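Ringhalexin (Hemachatus haemachatus, PDB 4ZQY) inhibits the activation of coagulation factor X by factor VIIa, acting as an anticoagulant three-finger toxin that also shows weak irreversible neurotoxicity. Local coordinates at residues 2-7 with 60-65; 16-21 with 40-45. One frame throughout, in Å; residues are numbered along the deposited sequence.

In the fold
Both contacts belong to the disulfide-rich core from which the fingers of a three-finger toxin extend, and they show how a small protein without helices is held together at its base. Interaction 1 brings the C-terminal tail back to the first strand, closing nearly the whole chain; interaction 2 ties the loop after strand 12-16 to strand 39-43 within that span. Their centres lie about 11 Å apart, and they meet directly. Arg40, on the strand of interaction 2, probably donates a hydrogen bond from NE to Asn64 O of interaction 1 at 2.9 Å. The disulfides also converge, Cys3 joined to Cys24 lying against the bridge between Cys17 and Cys42.

Interaction 1: residues 2-7 with 60-65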
loop_
_atom_site.group_PDB
_atom_site.type_symbol
_atom_site.label_atom_id
_atom_site.label_comp_id
_atom_site.label_asym_id
_atom_site.label_seq_id
_atom_site.Cartn_x
_atom_site.Cartn_y
_atom_site.Cartn_z
ATOM N N LEU A 2 12.910 -5.765 13.510
ATOM C CA LEU A 2 13.000 -7.017 12.788
ATOM C C LEU A 2 12.016 -7.054 11.650
ATOM O O LEU A 2 10.842 -6.727 11.816
ATOM C CB LEU A 2 12.713 -8.201 13.707
ATOM C CG LEU A 2 13.610 -8.554 14.882
ATOM C CD1 LEU A 2 13.125 -9.858 15.440
ATOM C CD2 LEU A 2 15.057 -8.646 14.462
ATOM N N CYS A 3 12.531 -7.396 10.479
ATOM C CA CYS A 3 11.740 -7.483 9.266
ATOM C C CYS A 3 11.862 -8.872 8.692
ATOM O O CYS A 3 12.735 -9.642 9.083
ATOM C CB CYS A 3 12.191 -6.455 8.243
ATOM S SG CYS A 3 11.985 -4.782 8.807
ATOM N N LEU A 4 10.964 -9.180 7.765
ATOM C CA LEU A 4 10.988 -10.445 7.067
ATOM C C LEU A 4 11.799 -10.274 5.805
ATOM O O LEU A 4 11.779 -9.209 5.186
ATOM C CB LEU A 4 9.577 -10.905 6.743
ATOM C CG LEU A 4 8.700 -11.230 7.942
ATOM C CD1 LEU A 4 7.311 -11.591 7.457
ATOM C CD2 LEU A 4 9.320 -12.382 8.708
ATOM N N SER A 5 12.521 -11.321 5.427
ATOM C CA SER A 5 13.273 -11.295 4.184
ATOM C C SER A 5 12.503 -12.115 3.166
ATOM O O SER A 5 12.521 -11.825 1.967
ATOM C CB SER A 5 14.660 -11.871 4.398
ATOM O OG SER A 5 15.309 -11.124 5.410
ATOM N N ASP A 6 11.849 -13.161 3.670
ATOM C CA ASP A 6 11.008 -14.022 2.861
ATOM C C ASP A 6 9.877 -14.492 3.769
ATOM O O ASP A 6 10.048 -14.567 4.989
ATOM C CB ASP A 6 11.787 -15.191 2.265
ATOM C CG ASP A 6 11.022 -15.871 1.144
ATOM O OD1 ASP A 6 11.015 -15.318 0.024
ATOM O OD2 ASP A 6 10.411 -16.938 1.381
ATOM N N TYR A 7 8.731 -14.823 3.172
ATOM C CA TYR A 7 7.627 -15.426 3.903
ATOM C C TYR A 7 6.832 -16.379 3.004
ATOM O O TYR A 7 6.588 -16.070 1.839
ATOM C CB TYR A 7 6.755 -14.314 4.511
ATOM C CG TYR A 7 5.506 -14.725 5.275
ATOM C CD1 TYR A 7 5.588 -15.192 6.579
ATOM C CD2 TYR A 7 4.247 -14.606 4.704
ATOM C CE1 TYR A 7 4.454 -15.542 7.286
ATOM C CE2 TYR A 7 3.107 -14.955 5.401
ATOM C CZ TYR A 7 3.214 -15.422 6.689
ATOM O OH TYR A 7 2.076 -15.765 7.388
ATOM N N ARG A 60 6.423 -2.510 12.528
ATOM C CA ARG A 60 6.396 -3.449 13.636
ATOM C C ARG A 60 7.257 -4.658 13.282
ATOM O O ARG A 60 7.576 -4.879 12.117
ATOM C CB ARG A 60 4.958 -3.890 13.951
ATOM C CG ARG A 60 4.047 -2.810 14.542
ATOM C CD ARG A 60 2.630 -3.345 14.854
ATOM N NE ARG A 60 2.559 -4.331 15.939
ATOM C CZ ARG A 60 2.382 -4.041 17.227
ATOM N NH1 ARG A 60 2.244 -2.784 17.627
ATOM N NH2 ARG A 60 2.330 -5.019 18.124
ATOM N N ASP A 61 7.664 -5.422 14.288
ATOM C CA ASP A 61 8.551 -6.549 14.047
ATOM C C ASP A 61 7.889 -7.580 13.138
ATOM O O ASP A 61 6.820 -8.088 13.464
ATOM C CB ASP A 61 8.989 -7.206 15.354
ATOM C CG ASP A 61 9.998 -6.384 16.104
ATOM O OD1 ASP A 61 10.463 -5.370 15.559
ATOM O OD2 ASP A 61 10.341 -6.770 17.235
ATOM N N LYS A 62 8.521 -7.873 12.006
ATOM C CA LYS A 62 8.103 -8.971 11.131
ATOM C C LYS A 62 6.717 -8.710 10.576
ATOM O O LYS A 62 5.915 -9.634 10.409
ATOM C CB LYS A 62 8.186 -10.318 11.875
ATOM C CG LYS A 62 9.613 -10.679 12.237
ATOM C CD LYS A 62 9.808 -11.940 13.063
ATOM C CE LYS A 62 8.551 -12.650 13.492
ATOM N NZ LYS A 62 8.956 -13.871 14.272
ATOM N N CYS A 63 6.447 -7.435 10.308
ATOM C CA CYS A 63 5.148 -6.997 9.823
ATOM C C CYS A 63 4.926 -7.116 8.315
ATOM O O CYS A 63 3.784 -7.215 7.860
ATOM C CB CYS A 63 4.923 -5.550 10.257
ATOM S SG CYS A 63 6.142 -4.392 9.571
ATOM N N ASN A 64 5.999 -7.067 7.531
ATOM C CA ASN A 64 5.838 -7.105 6.077
ATOM C C ASN A 64 5.554 -8.492 5.490
ATOM O O ASN A 64 6.397 -9.049 4.798
ATOM C CB ASN A 64 7.054 -6.446 5.385
ATOM C CG ASN A 64 8.396 -7.023 5.835
ATOM O OD1 ASN A 64 8.564 -7.426 6.990
ATOM N ND2 ASN A 64 9.377 -7.005 4.933
ATOM N N ARG A 65 4.348 -9.015 5.669
ATOM C CA ARG A 65 4.048 -10.294 5.043
ATOM C C ARG A 65 3.034 -10.024 3.956
ATOM O O ARG A 65 3.381 -10.067 2.786
ATOM C CB ARG A 65 3.532 -11.335 6.051
ATOM C CG ARG A 65 2.921 -10.777 7.283
ATOM C CD ARG A 65 2.415 -11.861 8.211
ATOM N NE ARG A 65 1.630 -11.239 9.269
ATOM C CZ ARG A 65 2.140 -10.774 10.405
ATOM N NH1 ARG A 65 3.438 -10.895 10.655
ATOM N NH2 ARG A 65 1.341 -10.210 11.302
#
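The phenol ring of Tyr7 carries Arg65 on one face: CB of the arginine sits 3.8 Å from the ring centroid, 21° off the normal, in a CH-pi contact displaced toward CD2 and CE2. Arg65 CD reaches on to CZ and OH, while the guanidinium plane is turned 48° from the ring. The second flat group, the Asn64 amide, grips the backbone of Leu4 at two points. Asn64 OD1 accepts from Leu4 N at 3.1 Å, nearly straight and on an in-plane lone pair; Asn64 ND2 gives a more bent bond to Leu4 O at 3.3 Å and a second one to Phe25 O, which together fix the amide's rotation. Leu4 lays CD2 against CB and CG of Lys62, the two side chains crossing at about a right angle; farther out, Lys62 NZ pairs with Glu12. At the other end, Lys62 N bonds to Leu2 O at 2.6 Å, and Asp61 OD1 receives Leu2 N from above its carboxylate plane. A type II turn, Arg60 to Cys63, presents Asp61 and Lys62, and Asn64 and Arg65 follow it, with Cys63 bridged to Cys58: the C-terminal loop docking on the first strand in the three-finger fold.

Interaction 2: residues 16-21 with 40-45; sequences ICPEGH and RGCAAT
Cys17 and Cys42 are joined covalently, the one bridge between the two segments, and no hydrogen bond crosses beside it. Their SG atoms lie 2.0 Å apart with a left-handed C-S-S-C torsion of -83°. The two sulfurs are placed in the same way, each anti to its carbonyl carbon (chi1 -67° in Cys17, -60° in Cys42), and both CB atoms point toward the opposite segment, with Cys17 CA and Cys42 CA 5.6 Å apart; the backbones come closer at His21 and Ala44, whose CA atoms are 4.0 Å apart.

Apolar and ring contacts come next. Ala44 CB lies over one face of the His21 imidazole, 4.0 Å from its centroid in a CH-pi contact, offset toward CD2 and NE2. Pro18 CG covers the opposite face near the rim, which holds the ring between Pro18 of its own turn and Ala44, the first residue past strand 39-43. Pro18 CD rests on Cys42 CB at 4.2 Å.

Polar bonds act within the loop. His21 ND1 donates to Glu19 O at 3.1 Å, with the acceptor in the ring plane, and His21 N closes the type II turn on Pro18 O; the first of these helps hold the ring's rotation.

Outside the pair, Cys17 and Cys42 both touch Cys3 of strand 2-7. Strand 39-43 runs antiparallel to strand 23-29, with Gly41 bonded to Phe25 and Ala43 to Tyr23, so the loop 16-21 is fastened to an outer strand of the three-stranded sheet.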
loop_
_atom_site.group_PDB
_atom_site.type_symbol
_atom_site.label_atom_id
_atom_site.label_comp_id
_atom_site.label_asym_id
_atom_site.label_seq_id
_atom_site.Cartn_x
_atom_site.Cartn_y
_atom_site.Cartn_z
ATOM N N ILE A 16 17.564 -8.649 11.224
ATOM C CA ILE A 16 17.579 -7.525 12.152
ATOM C C ILE A 16 18.013 -6.235 11.425
ATOM O O ILE A 16 19.016 -6.204 10.714
ATOM C CB ILE A 16 18.464 -7.832 13.386
ATOM C CG1 ILE A 16 18.437 -6.671 14.379
ATOM C CG2 ILE A 16 19.866 -8.290 12.992
ATOM C CD1 ILE A 16 19.000 -7.039 15.713
ATOM N N CYS A 17 17.219 -5.183 11.570
ATOM C CA CYS A 17 17.454 -3.948 10.839
ATOM C C CYS A 17 18.620 -3.140 11.365
ATOM O O CYS A 17 18.850 -3.097 12.569
ATOM C CB CYS A 17 16.202 -3.079 10.875
ATOM S SG CYS A 17 14.839 -3.763 9.975
ATOM N N PRO A 18 19.366 -2.497 10.457
ATOM C CA PRO A 18 20.425 -1.561 10.842
ATOM C C PRO A 18 19.918 -0.497 11.806
ATOM O O PRO A 18 18.706 -0.289 11.891
ATOM C CB PRO A 18 20.819 -0.909 9.517
ATOM C CG PRO A 18 20.446 -1.885 8.466
ATOM C CD PRO A 18 19.360 -2.780 9.012
ATOM N N GLU A 19 20.829 0.184 12.497
ATOM C CA GLU A 19 20.453 1.305 13.359
ATOM C C GLU A 19 19.732 2.368 12.554
ATOM O O GLU A 19 20.141 2.707 11.442
ATOM C CB GLU A 19 21.676 1.926 14.041
ATOM C CG GLU A 19 22.324 1.036 15.085
ATOM C CD GLU A 19 23.515 1.696 15.752
ATOM O OE1 GLU A 19 23.347 2.273 16.849
ATOM O OE2 GLU A 19 24.624 1.626 15.183
ATOM N N GLY A 20 18.644 2.876 13.122
ATOM C CA GLY A 20 17.882 3.953 12.514
ATOM C C GLY A 20 16.850 3.475 11.526
ATOM O O GLY A 20 15.937 4.217 11.167
ATOM N N HIS A 21 17.008 2.245 11.059
ATOM C CA HIS A 21 16.038 1.642 10.162
ATOM C C HIS A 21 14.966 0.963 11.001
ATOM O O HIS A 21 15.228 -0.065 11.624
ATOM C CB HIS A 21 16.733 0.642 9.253
ATOM C CG HIS A 21 17.705 1.270 8.310
ATOM N ND1 HIS A 21 18.875 1.860 8.731
ATOM C CD2 HIS A 21 17.703 1.361 6.959
ATOM C CE1 HIS A 21 19.536 2.319 7.683
ATOM N NE2 HIS A 21 18.850 2.023 6.594
ATOM N N ARG A 40 11.433 -7.885 0.039
ATOM C CA ARG A 40 11.288 -7.465 1.430
ATOM C C ARG A 40 12.605 -7.014 2.032
ATOM O O ARG A 40 13.678 -7.367 1.548
ATOM C CB ARG A 40 10.726 -8.608 2.285
ATOM C CG ARG A 40 9.295 -9.034 1.972
ATOM C CD ARG A 40 8.846 -10.120 2.937
ATOM N NE ARG A 40 7.501 -10.614 2.665
ATOM C CZ ARG A 40 7.210 -11.539 1.755
ATOM N NH1 ARG A 40 8.173 -12.021 0.981
ATOM N NH2 ARG A 40 5.950 -11.941 1.585
ATOM N N GLY A 41 12.506 -6.200 3.076
ATOM C CA GLY A 41 13.677 -5.722 3.774
ATOM C C GLY A 41 13.396 -4.619 4.764
ATOM O O GLY A 41 12.244 -4.338 5.088
ATOM N N CYS A 42 14.474 -4.048 5.292
ATOM C CA CYS A 42 14.410 -2.969 6.270
ATOM C C CYS A 42 14.528 -1.632 5.549
ATOM O O CYS A 42 15.027 -1.571 4.432
ATOM C CB CYS A 42 15.520 -3.113 7.313
ATOM S SG CYS A 42 15.460 -4.650 8.265
ATOM N N ALA A 43 14.084 -0.563 6.198
ATOM C CA ALA A 43 14.141 0.775 5.618
ATOM C C ALA A 43 14.167 1.860 6.691
ATOM O O ALA A 43 13.596 1.697 7.772
ATOM C CB ALA A 43 12.965 0.990 4.697
ATOM N N ALA A 44 14.854 2.959 6.401
ATOM C CA ALA A 44 14.849 4.099 7.305
ATOM C C ALA A 44 13.633 4.960 7.003
ATOM O O ALA A 44 13.109 5.641 7.882
ATOM C CB ALA A 44 16.111 4.903 7.151
ATOM N N THR A 45 13.212 4.934 5.740
ATOM C CA THR A 45 12.016 5.629 5.271
ATOM C C THR A 45 11.288 4.736 4.271
ATOM O O THR A 45 11.929 3.976 3.541
ATOM C CB THR A 45 12.358 6.959 4.581
ATOM O OG1 THR A 45 13.098 6.695 3.383
ATOM C CG2 THR A 45 13.179 7.856 5.495
#